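Local coordinates for D-aminoacyl-tRNA deacylase 1 (Homo sapiens, PDB 2OKV), which removes D-amino acids from mischarged tRNAs, and glycine from glycyl-tRNA(Ala), by hydrolysis as a homodimeric editing enzyme, and may also act in DNA replication, at residues B[74-79]-B[108-113]. Sequence-based numbering, arbitrary orientation.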
# COMPACT_ATOMS: atom_id res chain seq x y z
N ILE B 74 -5.72 -13.97 4.96
CA ILE B 74 -5.64 -12.98 3.89
C ILE B 74 -6.90 -12.11 3.98
O ILE B 74 -8.00 -12.63 4.00
CB ILE B 74 -5.60 -13.64 2.48
CG1 ILE B 74 -4.41 -14.59 2.35
CG2 ILE B 74 -5.60 -12.55 1.39
CD1 ILE B 74 -4.41 -15.43 1.08
N LEU B 75 -6.71 -10.80 4.08
CA LEU B 75 -7.80 -9.85 3.95
C LEU B 75 -7.69 -9.17 2.58
O LEU B 75 -6.74 -8.44 2.33
CB LEU B 75 -7.74 -8.80 5.06
CG LEU B 75 -8.73 -7.62 5.00
CD1 LEU B 75 -10.15 -8.13 5.13
CD2 LEU B 75 -8.41 -6.56 6.08
N CYS B 76 -8.66 -9.42 1.69
CA CYS B 76 -8.67 -8.77 0.37
C CYS B 76 -9.68 -7.65 0.33
O CYS B 76 -10.83 -7.80 0.79
CB CYS B 76 -9.00 -9.73 -0.79
SG CYS B 76 -8.08 -11.21 -0.81
N VAL B 77 -9.28 -6.53 -0.24
CA VAL B 77 -10.20 -5.42 -0.44
C VAL B 77 -10.03 -4.91 -1.86
O VAL B 77 -8.90 -4.75 -2.33
CB VAL B 77 -9.95 -4.28 0.58
CG1 VAL B 77 -10.94 -3.13 0.36
CG2 VAL B 77 -10.10 -4.81 2.00
N SER B 78 -11.15 -4.67 -2.54
CA SER B 78 -11.14 -4.14 -3.90
C SER B 78 -10.73 -2.67 -3.87
O SER B 78 -11.23 -1.90 -3.05
CB SER B 78 -12.53 -4.27 -4.50
OG SER B 78 -13.48 -4.02 -3.46
N GLN B 79 -9.83 -2.29 -4.78
CA GLN B 79 -9.18 -0.97 -4.76
C GLN B 79 -8.89 -0.49 -6.19
O GLN B 79 -7.76 -0.65 -6.68
CB GLN B 79 -7.86 -1.06 -3.97
CG GLN B 79 -7.07 0.26 -3.83
CD GLN B 79 -7.66 1.19 -2.78
OE1 GLN B 79 -7.15 1.26 -1.67
NE2 GLN B 79 -8.73 1.90 -3.12
N SER B 108 -15.43 -13.52 -8.40
CA SER B 108 -14.78 -14.70 -9.00
C SER B 108 -13.33 -14.85 -8.51
O SER B 108 -12.85 -15.98 -8.25
CB SER B 108 -14.82 -14.63 -10.52
OG SER B 108 -16.15 -14.74 -11.02
N PHE B 109 -12.64 -13.72 -8.40
CA PHE B 109 -11.26 -13.69 -7.92
C PHE B 109 -11.16 -14.22 -6.49
O PHE B 109 -10.29 -15.06 -6.18
CB PHE B 109 -10.71 -12.26 -7.98
CG PHE B 109 -9.40 -12.09 -7.30
CD1 PHE B 109 -8.21 -12.28 -8.01
CD2 PHE B 109 -9.35 -11.78 -5.95
CE1 PHE B 109 -6.99 -12.16 -7.39
CE2 PHE B 109 -8.12 -11.67 -5.30
CZ PHE B 109 -6.93 -11.86 -6.03
N LEU B 110 -12.05 -13.74 -5.61
CA LEU B 110 -12.08 -14.21 -4.22
C LEU B 110 -12.39 -15.68 -4.14
O LEU B 110 -11.85 -16.39 -3.29
CB LEU B 110 -13.13 -13.45 -3.40
CG LEU B 110 -12.75 -12.13 -2.75
CD1 LEU B 110 -13.97 -11.73 -1.94
CD2 LEU B 110 -11.52 -12.22 -1.84
N GLU B 111 -13.28 -16.15 -5.03
CA GLU B 111 -13.63 -17.56 -5.07
C GLU B 111 -12.47 -18.46 -5.51
O GLU B 111 -12.33 -19.58 -4.99
CB GLU B 111 -14.91 -17.78 -5.91
CG GLU B 111 -15.52 -19.17 -5.85
CD GLU B 111 -16.00 -19.62 -4.46
OE1 GLU B 111 -16.07 -18.80 -3.51
OE2 GLU B 111 -16.29 -20.82 -4.31
N GLN B 112 -11.63 -18.00 -6.46
CA GLN B 112 -10.45 -18.78 -6.88
C GLN B 112 -9.44 -18.86 -5.73
O GLN B 112 -8.84 -19.90 -5.49
CB GLN B 112 -9.73 -18.21 -8.12
CG GLN B 112 -9.44 -19.21 -9.31
CD GLN B 112 -8.49 -20.39 -9.02
OE1 GLN B 112 -8.71 -21.19 -8.11
NE2 GLN B 112 -7.44 -20.52 -9.84
N LEU B 113 -9.27 -17.73 -5.04
CA LEU B 113 -8.42 -17.65 -3.86
C LEU B 113 -8.83 -18.65 -2.79
O LEU B 113 -7.99 -19.36 -2.25
CB LEU B 113 -8.49 -16.24 -3.26
CG LEU B 113 -7.34 -15.24 -3.21
CD1 LEU B 113 -7.63 -14.25 -2.11
CD2 LEU B 113 -5.95 -15.83 -3.03
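Helix 99-116 lies against one face of the mixed five-stranded sheet, and where it passes strand 73-78 the meeting is centred on Cys-76, set against Leu-110 and Leu-113 of the helix. The two elements run nearly antiparallel, at 167°, with their axes 10.6 Å apart, a spacing that side chains from both sides fill. The thiol sulfur meets both leucines: Cys-76 SG comes 3.7 Å from Leu-110 CD2 and 3.3 Å from Leu-113 CD1. The latter is shorter than normal van der Waals contact, and Leu-113 has a non-staggered chi1 (-113°), so its exact closeness is doubtful. The Leu-110 methyl also lies 3.7 Å from Cys-76 CB. With chi1 at -50°, the sulfur sits beside the backbone N and anti to the carbonyl carbon, which points it toward Leu-113, while CB stays by Leu-110 CD2. Cysteine suits the place because it is small and only weakly polar, so two leucines spaced three residues apart on the helix can both pack against it. Two residues earlier on the strand, Ile-74 CG2 makes a looser approach of 4.4 Å to Leu-113 CD1; its branched side chain also reaches Leu-50, on which Leu-113 packs too, tying helix 39-51 into the same apolar layer. No hydrogen bond crosses the contact, since the leucine and isoleucine groups facing the thiol have no polar atom to offer. Leu-75 and Val-77 turn to the other face of the strand, toward strand 10-15, and Val-77 meets Pro-140 of the second subunit, assigned by similarity to the Gly-cisPro motif. Such burial of helices against one side of a mixed sheet is characteristic of a layered alpha/beta core, here that of the DTD fold.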